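Local coordinates for protein serpin-12 (Manduca sexta, PDB 6CJ7) that inhibits serine proteases as a member of the serpin family and controls the prophenoloxidase activation system of larval hemolymph, at residues R189-N194 with K357-I362; K199-M204 with M378-E383; G56-E61 with S293-Q298; N162-M167 with S312-S317. One frame throughout, in Å; residues are numbered along the deposited sequence.

Contact 1 (R189-N194 with K357-I362); sequences RNFTLN and KPFLAI
F191 lays its ring against the backbone of K357 and P358 where two parts of the serpin fold meet: strand 187-192, an outer strand of sheet C, and the residues leading into strand 359-365 of sheet B. The contact is mostly side chain on main chain, and no hydrogen bond crosses it. A chi1 of -178° sets CG of F191 anti to the backbone N, and the ring beyond it lies against K357 and P358. K357 CA lies over one face, displaced toward the rim, at 3.6 Å from the ring plane. CZ makes the tightest approach, 3.3 Å from K357 C, while P358 N meets the ring obliquely. Apolar contact continues beyond the peptide. F191 CE2 comes within 4.2 Å of F359 CE1, each of these atoms lying near the plane of the other ring, so the two rings meet edge to edge, and P358 CD is 4.1 Å from F191 CZ. P380 packs over the opposite face of the F191 ring from K357. One CA-H...O contact crosses the interface, from K357 CA to T192 O over 3.6 Å with an angle at the hydrogen of 160°. The ammonium group of K357 is turned to another strand, where NZ is hydrogen-bonded to P239 O. The proline ring packs near the same carbonyl oxygen, with P358 CD 3.4 Å from T192 O.

Contact 2 (K199-M204 with M378-E383); sequences KVASFM and MDPTLE
K199 reaches over D379 and T381, the extended lysine side chain crossing that of D379 at about a right angle. The lysine belongs to strand 198-215 in sheet C of the serpin fold, and its partners form a type I beta turn, D379 to L382, in the loop that follows strand 370-377. At the crossing K199 NZ gives a salt bridge of 2.7 Å to D379 OD2, using the syn lone pair of that oxygen; a weak bond of 3.5 Å runs from K199 NZ to T381 OG1. The other carboxylate oxygen is committed to its own turn. T381 N donates to D379 OD1 over 3.0 Å from above the carboxylate plane, an Asx turn, and T381 OG1 donates to the same D379 OD1 at 2.6 Å from the same face. T381 holds OG1 between its backbone N and carbonyl carbon (chi1 70°), which aims the hydroxyl back at D379. Gripped at both oxygens, the carboxylate has little freedom to rotate. An alanine at D379 would probably leave the ammonium group of K199 without its counter-charge and the hydroxyl of T381 free to turn. N35 ND2 is also hydrogen-bonded to the carbonyl oxygen of D379. Two residues on from K199, A201 CB rests on P380 CG at 4.1 Å, and P380 also packs on P273 of strand 265-282. The methyl of T381 faces the strand's backbone, with CG2 3.3 Å from V200 O.

Contact 3 (G56-E61 with S293-Q298); sequences GNTLDE and SSIFTQ
E61 takes both the amide and the hydroxyl of S294, joining the N-terminal part of helix 56-66 to a 3-10 segment, 293-296, in the serpin fold. One carboxylate oxygen does the work. S294 N donates to E61 OE1 over 3.0 Å, meeting its syn lone pair, and S294 OG donates to E61 OE1 over 2.7 Å from 62° above the carboxylate plane. The serine can offer both because OG sits between its backbone N and carbonyl carbon (chi1 63°). Beside this pair T58 OG1 and S294 OG are 3.4 Å apart, a weak contact whose proton is not settled; T58 OG1 also accepts from E301 N. The methyl of T58 makes the apolar part of the interface: CG2 touches I295 CG2 at 3.9 Å, the two side chains crossing at about a right angle. Farther out, a water accepts from S293 N at 2.9 Å and reaches weakly to E61 OE2. The amides of S293 and S294, at the start of the 3-10 turn, are thus met by the water and by the glutamate. Helical bonding holds E61 in position, its N bound to N57 O, while the 3-10 turn is closed by F296 N on S293 O. I295 is joined by a backbone hydrogen bond to V315. At the far side S294 O is gripped twice by T297, through its N and through OG1, the latter at 2.9 Å.

Contact 4 (N162-M167 with S312-S317); sequences NTQMVM and SPQVSS
V166 and S317 form a parallel beta bridge with their CA atoms 4.8 Å apart, where strands 165-174 and 317-326 come together at one end; the directions of 163-167 and 312-317 differ by 73°. Backbone bonds secure the bridge on both sides: M167 N donates to S317 O over 2.9 Å, and M165 O accepts from both S316 N and S317 N. S316 adds a side-chain clasp ahead of the strand. Its OG, anti to the carbonyl carbon, accepts from Q164 N at 2.9 Å and from M165 N at 3.2 Å, taking two successive amides that point at one hydroxyl. An alanine in place of S316 would probably leave both amides without this acceptor and the entry into the strand less firmly fixed. M165 is bent at chi3, which brings CE against the ring of P313, 3.7 Å from CB. M167 SD touches V315 CG2 at 3.9 Å, these two side chains meeting at about a right angle. The side chains of Q164 and Q314 cross obliquely, their amide planes 32° apart. Such pairing of the two central strands of sheet A matches a native serpin, in which the reactive centre loop has not been inserted between them. Strand 92-102 flanks the contact, with V99 against M165 and M167 and L101 against P313; M167 also packs on L46 and L50 of helix 40-51, which backs the sheet.

The four contacts fall into two pairs on opposite sides of the molecule's centre. Contacts 1 and 2, with centres 8 Å apart, share the pairing of strands 187-192 and 198-215, where F191 N lies 2.8 Å from K199 O. Contacts 3 and 4, 13 Å apart between centres, meet through I295 O and V315 N, 2.9 Å apart. Across the molecule, centres of contacts from different pairs lie 39 to 42 Å apart. Residues 332-346, not modelled, fall between strand 317-326, which begins in contact 4, and strand 351-354, as expected for the reactive centre loop. Contact 4 joins the strands between which that loop would insert.

Contact 1 (R189-N194 with K357-I362)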
loop_
_atom_site.group_PDB
_atom_site.type_symbol
_atom_site.label_atom_id
_atom_site.label_comp_id
_atom_site.label_asym_id
_atom_site.label_seq_id
_atom_site.Cartn_x
_atom_site.Cartn_y
_atom_site.Cartn_z
ATOM N N ARG A 189 -19.229 -10.115 -18.279
ATOM C CA ARG A 189 -18.713 -11.415 -18.684
ATOM C C ARG A 189 -18.416 -12.202 -17.419
ATOM O O ARG A 189 -18.330 -11.633 -16.334
ATOM C CB ARG A 189 -17.436 -11.278 -19.535
ATOM C CG ARG A 189 -17.521 -10.262 -20.655
ATOM C CD ARG A 189 -16.220 -10.211 -21.442
ATOM N NE ARG A 189 -16.242 -9.193 -22.489
ATOM C CZ ARG A 189 -16.555 -9.447 -23.756
ATOM N NH1 ARG A 189 -16.869 -10.684 -24.122
ATOM N NH2 ARG A 189 -16.556 -8.463 -24.652
ATOM N N ASN A 190 -18.240 -13.512 -17.551
ATOM C CA ASN A 190 -17.934 -14.302 -16.369
ATOM C C ASN A 190 -16.467 -14.185 -15.968
ATOM O O ASN A 190 -15.561 -14.188 -16.806
ATOM C CB ASN A 190 -18.303 -15.763 -16.579
ATOM C CG ASN A 190 -19.730 -16.054 -16.153
ATOM O OD1 ASN A 190 -20.249 -15.444 -15.216
ATOM N ND2 ASN A 190 -20.376 -16.963 -16.851
ATOM N N PHE A 191 -16.254 -14.049 -14.666
ATOM C CA PHE A 191 -14.950 -14.149 -14.033
ATOM C C PHE A 191 -14.932 -15.479 -13.286
ATOM O O PHE A 191 -15.900 -15.805 -12.592
ATOM C CB PHE A 191 -14.753 -12.974 -13.074
ATOM C CG PHE A 191 -13.414 -12.942 -12.396
ATOM C CD1 PHE A 191 -13.151 -13.736 -11.294
ATOM C CD2 PHE A 191 -12.426 -12.083 -12.847
ATOM C CE1 PHE A 191 -11.911 -13.680 -10.659
ATOM C CE2 PHE A 191 -11.194 -12.030 -12.232
ATOM C CZ PHE A 191 -10.929 -12.825 -11.127
ATOM N N THR A 192 -13.864 -16.259 -13.450
ATOM C CA THR A 192 -13.774 -17.578 -12.827
ATOM C C THR A 192 -12.861 -17.479 -11.616
ATOM O O THR A 192 -11.669 -17.186 -11.754
ATOM C CB THR A 192 -13.245 -18.640 -13.791
ATOM O OG1 THR A 192 -14.083 -18.696 -14.953
ATOM C CG2 THR A 192 -13.242 -20.019 -13.109
ATOM N N LEU A 193 -13.422 -17.724 -10.439
ATOM C CA LEU A 193 -12.636 -17.691 -9.221
ATOM C C LEU A 193 -11.779 -18.946 -9.115
ATOM O O LEU A 193 -12.040 -19.964 -9.761
ATOM C CB LEU A 193 -13.546 -17.575 -7.997
ATOM C CG LEU A 193 -14.239 -16.245 -7.684
ATOM C CD1 LEU A 193 -15.395 -15.978 -8.626
ATOM C CD2 LEU A 193 -14.724 -16.262 -6.241
ATOM N N ASN A 194 -10.732 -18.855 -8.299
ATOM C CA ASN A 194 -9.984 -20.044 -7.930
ATOM C C ASN A 194 -10.942 -21.074 -7.351
ATOM O O ASN A 194 -11.768 -20.760 -6.489
ATOM C CB ASN A 194 -8.898 -19.682 -6.914
ATOM C CG ASN A 194 -7.908 -20.806 -6.690
ATOM O OD1 ASN A 194 -7.737 -21.676 -7.540
ATOM N ND2 ASN A 194 -7.237 -20.781 -5.545
ATOM N N LYS A 357 -9.738 -14.185 -14.513
ATOM C CA LYS A 357 -9.322 -15.137 -13.497
ATOM C C LYS A 357 -8.407 -14.367 -12.562
ATOM O O LYS A 357 -8.008 -13.237 -12.873
ATOM C CB LYS A 357 -8.609 -16.342 -14.119
ATOM C CG LYS A 357 -7.326 -16.007 -14.841
ATOM C CD LYS A 357 -6.718 -17.262 -15.448
ATOM C CE LYS A 357 -5.478 -16.938 -16.257
ATOM N NZ LYS A 357 -4.691 -18.165 -16.570
ATOM N N PRO A 358 -8.080 -14.928 -11.394
ATOM C CA PRO A 358 -7.288 -14.163 -10.420
ATOM C C PRO A 358 -5.973 -13.617 -10.981
ATOM O O PRO A 358 -5.275 -14.277 -11.758
ATOM C CB PRO A 358 -7.042 -15.189 -9.302
ATOM C CG PRO A 358 -8.241 -16.002 -9.325
ATOM C CD PRO A 358 -8.616 -16.167 -10.798
ATOM N N PHE A 359 -5.636 -12.401 -10.558
ATOM C CA PHE A 359 -4.496 -11.680 -11.107
ATOM C C PHE A 359 -3.925 -10.752 -10.049
ATOM O O PHE A 359 -4.531 -10.529 -8.999
ATOM C CB PHE A 359 -4.877 -10.889 -12.375
ATOM C CG PHE A 359 -5.909 -9.811 -12.137
ATOM C CD1 PHE A 359 -7.263 -10.102 -12.254
ATOM C CD2 PHE A 359 -5.528 -8.513 -11.860
ATOM C CE1 PHE A 359 -8.220 -9.116 -12.057
ATOM C CE2 PHE A 359 -6.472 -7.521 -11.651
ATOM C CZ PHE A 359 -7.821 -7.819 -11.754
ATOM N N LEU A 360 -2.737 -10.221 -10.338
ATOM C CA LEU A 360 -2.051 -9.271 -9.472
ATOM C C LEU A 360 -2.097 -7.892 -10.109
ATOM O O LEU A 360 -1.893 -7.755 -11.319
ATOM C CB LEU A 360 -0.587 -9.651 -9.282
ATOM C CG LEU A 360 -0.231 -10.946 -8.583
ATOM C CD1 LEU A 360 1.283 -10.961 -8.409
ATOM C CD2 LEU A 360 -0.941 -11.031 -7.225
ATOM N N ALA A 361 -2.350 -6.868 -9.303
ATOM C CA ALA A 361 -2.276 -5.494 -9.780
ATOM C C ALA A 361 -1.340 -4.712 -8.876
ATOM O O ALA A 361 -1.430 -4.802 -7.652
ATOM C CB ALA A 361 -3.662 -4.838 -9.815
ATOM N N ILE A 362 -0.450 -3.928 -9.482
ATOM C CA ILE A 362 0.537 -3.154 -8.742
ATOM C C ILE A 362 0.420 -1.718 -9.210
ATOM O O ILE A 362 0.496 -1.452 -10.412
ATOM C CB ILE A 362 1.962 -3.684 -8.963
ATOM C CG1 ILE A 362 2.070 -5.119 -8.440
ATOM C CG2 ILE A 362 2.994 -2.784 -8.260
ATOM C CD1 ILE A 362 3.399 -5.777 -8.710
#

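Contact 2 (K199-M204 with M378-E383)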
loop_
_atom_site.group_PDB
_atom_site.type_symbol
_atom_site.label_atom_id
_atom_site.label_comp_id
_atom_site.label_asym_id
_atom_site.label_seq_id
_atom_site.Cartn_x
_atom_site.Cartn_y
_atom_site.Cartn_z
ATOM N N LYS A 199 -18.629 -15.875 -11.586
ATOM C CA LYS A 199 -19.311 -14.657 -11.154
ATOM C C LYS A 199 -19.273 -13.610 -12.259
ATOM O O LYS A 199 -18.217 -13.373 -12.860
ATOM C CB LYS A 199 -18.663 -14.051 -9.903
ATOM C CG LYS A 199 -19.041 -14.688 -8.581
ATOM C CD LYS A 199 -18.787 -13.680 -7.450
ATOM C CE LYS A 199 -18.959 -14.284 -6.070
ATOM N NZ LYS A 199 -18.589 -13.301 -5.011
ATOM N N VAL A 200 -20.410 -12.942 -12.474
ATOM C CA VAL A 200 -20.478 -11.843 -13.435
ATOM C C VAL A 200 -19.660 -10.665 -12.934
ATOM O O VAL A 200 -19.770 -10.274 -11.765
ATOM C CB VAL A 200 -21.940 -11.439 -13.656
ATOM C CG1 VAL A 200 -22.032 -10.081 -14.341
ATOM C CG2 VAL A 200 -22.639 -12.504 -14.462
ATOM N N ALA A 201 -18.836 -10.095 -13.817
ATOM C CA ALA A 201 -18.084 -8.885 -13.518
ATOM C C ALA A 201 -18.138 -7.950 -14.722
ATOM O O ALA A 201 -18.457 -8.357 -15.849
ATOM C CB ALA A 201 -16.619 -9.190 -13.147
ATOM N N SER A 202 -17.837 -6.679 -14.467
ATOM C CA SER A 202 -17.833 -5.640 -15.497
ATOM C C SER A 202 -16.426 -5.482 -16.061
ATOM O O SER A 202 -15.540 -4.926 -15.405
ATOM C CB SER A 202 -18.335 -4.317 -14.924
ATOM O OG SER A 202 -19.711 -4.401 -14.607
ATOM N N PHE A 203 -16.224 -5.941 -17.286
ATOM C CA PHE A 203 -14.921 -5.889 -17.930
ATOM C C PHE A 203 -14.835 -4.656 -18.821
ATOM O O PHE A 203 -15.578 -4.529 -19.801
ATOM C CB PHE A 203 -14.666 -7.158 -18.737
ATOM C CG PHE A 203 -14.428 -8.369 -17.885
ATOM C CD1 PHE A 203 -15.489 -9.145 -17.439
ATOM C CD2 PHE A 203 -13.143 -8.731 -17.528
ATOM C CE1 PHE A 203 -15.274 -10.267 -16.662
ATOM C CE2 PHE A 203 -12.919 -9.845 -16.759
ATOM C CZ PHE A 203 -13.992 -10.621 -16.322
ATOM N N MET A 204 -13.935 -3.750 -18.469
ATOM C CA MET A 204 -13.563 -2.666 -19.362
ATOM C C MET A 204 -12.744 -3.232 -20.512
ATOM O O MET A 204 -11.974 -4.177 -20.339
ATOM C CB MET A 204 -12.745 -1.636 -18.590
ATOM C CG MET A 204 -13.437 -1.214 -17.337
ATOM S SD MET A 204 -12.532 0.123 -16.519
ATOM C CE MET A 204 -11.040 -0.782 -16.038
ATOM N N MET A 378 -8.646 -11.790 -6.216
ATOM C CA MET A 378 -9.314 -13.082 -6.329
ATOM C C MET A 378 -10.748 -12.968 -6.812
ATOM O O MET A 378 -11.283 -13.940 -7.355
ATOM C CB MET A 378 -9.337 -13.827 -4.987
ATOM C CG MET A 378 -7.987 -14.070 -4.351
ATOM S SD MET A 378 -6.718 -14.802 -5.440
ATOM C CE MET A 378 -7.153 -16.597 -5.499
ATOM N N ASP A 379 -11.395 -11.838 -6.568
ATOM C CA ASP A 379 -12.818 -11.682 -6.860
ATOM C C ASP A 379 -13.095 -10.194 -7.017
ATOM O O ASP A 379 -13.256 -9.488 -6.017
ATOM C CB ASP A 379 -13.675 -12.278 -5.733
ATOM C CG ASP A 379 -15.167 -12.250 -6.036
ATOM O OD1 ASP A 379 -15.577 -11.561 -6.996
ATOM O OD2 ASP A 379 -15.940 -12.915 -5.300
ATOM N N PRO A 380 -13.156 -9.680 -8.248
ATOM C CA PRO A 380 -13.338 -8.235 -8.432
ATOM C C PRO A 380 -14.726 -7.728 -8.066
ATOM O O PRO A 380 -14.931 -6.508 -8.095
ATOM C CB PRO A 380 -13.060 -8.043 -9.931
ATOM C CG PRO A 380 -13.491 -9.349 -10.539
ATOM C CD PRO A 380 -13.065 -10.400 -9.530
ATOM N N THR A 381 -15.681 -8.608 -7.744
ATOM C CA THR A 381 -17.027 -8.176 -7.386
ATOM C C THR A 381 -17.147 -7.795 -5.920
ATOM O O THR A 381 -18.193 -7.279 -5.513
ATOM C CB THR A 381 -18.055 -9.270 -7.704
ATOM O OG1 THR A 381 -17.898 -10.380 -6.802
ATOM C CG2 THR A 381 -17.887 -9.758 -9.132
ATOM N N LEU A 382 -16.114 -8.045 -5.123
ATOM C CA LEU A 382 -16.135 -7.782 -3.694
ATOM C C LEU A 382 -15.221 -6.611 -3.387
ATOM O O LEU A 382 -14.094 -6.542 -3.891
ATOM C CB LEU A 382 -15.694 -9.017 -2.902
ATOM C CG LEU A 382 -16.630 -10.216 -3.068
ATOM C CD1 LEU A 382 -16.091 -11.444 -2.359
ATOM C CD2 LEU A 382 -18.021 -9.877 -2.572
ATOM N N GLU A 383 -15.709 -5.695 -2.559
ATOM C CA GLU A 383 -14.965 -4.483 -2.253
ATOM C C GLU A 383 -14.018 -4.623 -1.067
ATOM O O GLU A 383 -13.215 -3.715 -0.839
ATOM C CB GLU A 383 -15.939 -3.329 -1.984
ATOM C CG GLU A 383 -16.929 -3.108 -3.111
ATOM C CD GLU A 383 -17.436 -1.684 -3.171
ATOM O OE1 GLU A 383 -17.554 -1.046 -2.102
ATOM O OE2 GLU A 383 -17.710 -1.202 -4.291
#

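Contact 3 (G56-E61 with S293-Q298)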
loop_
_atom_site.group_PDB
_atom_site.type_symbol
_atom_site.label_atom_id
_atom_site.label_comp_id
_atom_site.label_asym_id
_atom_site.label_seq_id
_atom_site.Cartn_x
_atom_site.Cartn_y
_atom_site.Cartn_z
ATOM N N GLY A 56 19.123 1.287 20.495
ATOM C CA GLY A 56 19.443 -0.028 21.023
ATOM C C GLY A 56 18.911 -1.154 20.168
ATOM O O GLY A 56 18.992 -1.120 18.934
ATOM N N ASN A 57 18.346 -2.170 20.828
ATOM C CA ASN A 57 17.879 -3.347 20.100
ATOM C C ASN A 57 16.711 -3.026 19.172
ATOM O O ASN A 57 16.571 -3.657 18.117
ATOM C CB ASN A 57 17.479 -4.457 21.074
ATOM C CG ASN A 57 16.952 -5.692 20.360
ATOM O OD1 ASN A 57 15.805 -6.101 20.562
ATOM N ND2 ASN A 57 17.781 -6.281 19.503
ATOM N N THR A 58 15.863 -2.056 19.533
ATOM C CA THR A 58 14.758 -1.681 18.652
ATOM C C THR A 58 15.269 -1.060 17.361
ATOM O O THR A 58 14.766 -1.364 16.270
ATOM C CB THR A 58 13.819 -0.717 19.381
ATOM O OG1 THR A 58 13.385 -1.338 20.606
ATOM C CG2 THR A 58 12.592 -0.369 18.530
ATOM N N LEU A 59 16.245 -0.165 17.470
ATOM C CA LEU A 59 16.850 0.423 16.281
ATOM C C LEU A 59 17.501 -0.646 15.415
ATOM O O LEU A 59 17.392 -0.612 14.183
ATOM C CB LEU A 59 17.872 1.479 16.706
ATOM C CG LEU A 59 18.718 2.178 15.629
ATOM C CD1 LEU A 59 17.823 2.965 14.645
ATOM C CD2 LEU A 59 19.734 3.083 16.295
ATOM N N ASP A 60 18.177 -1.609 16.048
ATOM C CA ASP A 60 18.841 -2.686 15.318
ATOM C C ASP A 60 17.829 -3.508 14.523
ATOM O O ASP A 60 18.026 -3.771 13.329
ATOM C CB ASP A 60 19.617 -3.573 16.303
ATOM C CG ASP A 60 20.210 -4.811 15.639
ATOM O OD1 ASP A 60 21.156 -4.673 14.837
ATOM O OD2 ASP A 60 19.737 -5.932 15.931
ATOM N N GLU A 61 16.720 -3.898 15.169
ATOM C CA GLU A 61 15.672 -4.660 14.490
ATOM C C GLU A 61 15.115 -3.900 13.300
ATOM O O GLU A 61 14.921 -4.473 12.221
ATOM C CB GLU A 61 14.536 -4.997 15.467
ATOM C CG GLU A 61 14.846 -6.159 16.404
ATOM C CD GLU A 61 13.628 -6.679 17.177
ATOM O OE1 GLU A 61 12.548 -6.051 17.132
ATOM O OE2 GLU A 61 13.760 -7.730 17.842
ATOM N N SER A 293 9.463 -7.310 16.420
ATOM C CA SER A 293 8.557 -7.487 17.549
ATOM C C SER A 293 8.867 -6.557 18.720
ATOM O O SER A 293 7.971 -6.281 19.526
ATOM C CB SER A 293 8.587 -8.950 18.008
ATOM O OG SER A 293 9.860 -9.294 18.529
ATOM N N SER A 294 10.103 -6.054 18.833
ATOM C CA SER A 294 10.453 -5.238 19.993
ATOM C C SER A 294 9.589 -3.988 20.103
ATOM O O SER A 294 9.370 -3.495 21.219
ATOM C CB SER A 294 11.935 -4.845 19.957
ATOM O OG SER A 294 12.205 -4.038 18.833
ATOM N N ILE A 295 9.083 -3.464 18.979
ATOM C CA ILE A 295 8.367 -2.190 19.029
ATOM C C ILE A 295 7.078 -2.276 19.828
ATOM O O ILE A 295 6.575 -1.242 20.278
ATOM C CB ILE A 295 8.048 -1.619 17.629
ATOM C CG1 ILE A 295 6.988 -2.471 16.922
ATOM C CG2 ILE A 295 9.312 -1.467 16.771
ATOM C CD1 ILE A 295 6.646 -1.930 15.541
ATOM N N PHE A 296 6.506 -3.482 20.001
ATOM C CA PHE A 296 5.267 -3.646 20.753
ATOM C C PHE A 296 5.497 -3.962 22.226
ATOM O O PHE A 296 4.537 -3.917 23.001
ATOM C CB PHE A 296 4.403 -4.754 20.126
ATOM C CG PHE A 296 4.060 -4.507 18.680
ATOM C CD1 PHE A 296 3.104 -3.567 18.336
ATOM C CD2 PHE A 296 4.714 -5.195 17.667
ATOM C CE1 PHE A 296 2.791 -3.320 17.009
ATOM C CE2 PHE A 296 4.415 -4.949 16.335
ATOM C CZ PHE A 296 3.459 -4.011 16.007
ATOM N N THR A 297 6.735 -4.260 22.627
ATOM C CA THR A 297 7.035 -4.717 23.978
ATOM C C THR A 297 7.296 -3.539 24.907
ATOM O O THR A 297 7.628 -2.433 24.476
ATOM C CB THR A 297 8.256 -5.649 23.996
ATOM O OG1 THR A 297 9.453 -4.889 23.784
ATOM C CG2 THR A 297 8.137 -6.712 22.909
ATOM N N GLN A 298 7.169 -3.800 26.205
ATOM C CA GLN A 298 7.544 -2.769 27.161
ATOM C C GLN A 298 9.054 -2.607 27.264
ATOM O O GLN A 298 9.518 -1.770 28.048
ATOM C CB GLN A 298 6.879 -3.068 28.509
ATOM C CG GLN A 298 5.379 -2.700 28.469
ATOM C CD GLN A 298 4.516 -3.479 29.442
ATOM O OE1 GLN A 298 4.884 -4.565 29.890
ATOM N NE2 GLN A 298 3.349 -2.926 29.767
HETATM O O HOH W 1 11.289 -9.552 16.270
#

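Contact 4 (N162-M167 with S312-S317)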
loop_
_atom_site.group_PDB
_atom_site.type_symbol
_atom_site.label_atom_id
_atom_site.label_comp_id
_atom_site.label_asym_id
_atom_site.label_seq_id
_atom_site.Cartn_x
_atom_site.Cartn_y
_atom_site.Cartn_z
ATOM N N ASN A 162 -4.743 3.125 29.133
ATOM C CA ASN A 162 -3.399 2.568 29.128
ATOM C C ASN A 162 -2.775 2.524 27.737
ATOM O O ASN A 162 -1.607 2.141 27.617
ATOM C CB ASN A 162 -3.417 1.169 29.748
ATOM C CG ASN A 162 -3.531 1.210 31.268
ATOM O OD1 ASN A 162 -2.751 1.887 31.942
ATOM N ND2 ASN A 162 -4.513 0.500 31.811
ATOM N N THR A 163 -3.515 2.907 26.694
ATOM C CA THR A 163 -2.941 3.041 25.359
ATOM C C THR A 163 -1.832 4.079 25.365
ATOM O O THR A 163 -1.992 5.168 25.923
ATOM C CB THR A 163 -4.027 3.449 24.360
ATOM O OG1 THR A 163 -5.037 2.436 24.358
ATOM C CG2 THR A 163 -3.456 3.635 22.943
ATOM N N GLN A 164 -0.709 3.737 24.740
ATOM C CA GLN A 164 0.441 4.632 24.688
ATOM C C GLN A 164 0.623 5.282 23.329
ATOM O O GLN A 164 0.917 6.480 23.253
ATOM C CB GLN A 164 1.719 3.879 25.072
ATOM C CG GLN A 164 1.641 3.335 26.489
ATOM C CD GLN A 164 2.986 3.003 27.069
ATOM O OE1 GLN A 164 3.095 2.730 28.272
ATOM N NE2 GLN A 164 4.016 3.017 26.237
ATOM N N MET A 165 0.444 4.531 22.241
ATOM C CA MET A 165 0.787 5.051 20.927
ATOM C C MET A 165 -0.010 4.298 19.874
ATOM O O MET A 165 0.023 3.068 19.842
ATOM C CB MET A 165 2.295 4.910 20.652
ATOM C CG MET A 165 2.763 5.706 19.465
ATOM S SD MET A 165 4.475 5.305 19.029
ATOM C CE MET A 165 5.224 4.987 20.600
ATOM N N VAL A 166 -0.700 5.035 19.013
ATOM C CA VAL A 166 -1.440 4.462 17.896
ATOM C C VAL A 166 -0.825 5.012 16.620
ATOM O O VAL A 166 -0.853 6.227 16.381
ATOM C CB VAL A 166 -2.934 4.801 17.967
ATOM C CG1 VAL A 166 -3.647 4.278 16.704
ATOM C CG2 VAL A 166 -3.556 4.213 19.215
ATOM N N MET A 167 -0.270 4.128 15.799
ATOM C CA MET A 167 0.277 4.524 14.515
ATOM C C MET A 167 -0.733 4.229 13.412
ATOM O O MET A 167 -1.299 3.132 13.363
ATOM C CB MET A 167 1.601 3.804 14.280
ATOM C CG MET A 167 2.559 3.991 15.480
ATOM S SD MET A 167 4.225 3.595 15.026
ATOM C CE MET A 167 4.669 5.029 14.053
ATOM N N SER A 312 10.275 4.971 28.008
ATOM C CA SER A 312 9.942 5.022 26.595
ATOM C C SER A 312 8.514 4.539 26.366
ATOM O O SER A 312 8.055 3.607 27.032
ATOM C CB SER A 312 10.898 4.155 25.793
ATOM O OG SER A 312 10.471 4.071 24.442
ATOM N N PRO A 313 7.782 5.136 25.437
ATOM C CA PRO A 313 6.527 4.522 24.988
ATOM C C PRO A 313 6.823 3.287 24.155
ATOM O O PRO A 313 7.954 3.025 23.756
ATOM C CB PRO A 313 5.876 5.620 24.145
ATOM C CG PRO A 313 7.068 6.351 23.554
ATOM C CD PRO A 313 8.150 6.316 24.623
ATOM N N GLN A 314 5.781 2.497 23.920
ATOM C CA GLN A 314 5.849 1.447 22.913
ATOM C C GLN A 314 4.635 1.566 22.007
ATOM O O GLN A 314 3.692 2.311 22.294
ATOM C CB GLN A 314 5.924 0.043 23.531
ATOM C CG GLN A 314 4.666 -0.417 24.229
ATOM C CD GLN A 314 4.604 0.005 25.679
ATOM O OE1 GLN A 314 5.634 0.327 26.306
ATOM N NE2 GLN A 314 3.400 0.030 26.225
ATOM N N VAL A 315 4.673 0.828 20.895
ATOM C CA VAL A 315 3.557 0.833 19.948
ATOM C C VAL A 315 2.418 0.004 20.524
ATOM O O VAL A 315 2.590 -1.184 20.822
ATOM C CB VAL A 315 3.980 0.289 18.579
ATOM C CG1 VAL A 315 2.762 0.252 17.638
ATOM C CG2 VAL A 315 5.109 1.144 17.978
ATOM N N SER A 316 1.262 0.638 20.719
ATOM C CA SER A 316 0.086 -0.093 21.181
ATOM C C SER A 316 -0.711 -0.664 20.026
ATOM O O SER A 316 -1.215 -1.794 20.120
ATOM C CB SER A 316 -0.829 0.810 22.016
ATOM O OG SER A 316 -0.095 1.437 23.049
ATOM N N SER A 317 -0.876 0.110 18.962
ATOM C CA SER A 317 -1.612 -0.321 17.788
ATOM C C SER A 317 -0.890 0.214 16.560
ATOM O O SER A 317 -0.401 1.346 16.574
ATOM C CB SER A 317 -3.061 0.191 17.812
ATOM O OG SER A 317 -3.800 -0.452 18.837
HETATM O O HOH W 2 2.698 -0.336 28.561
#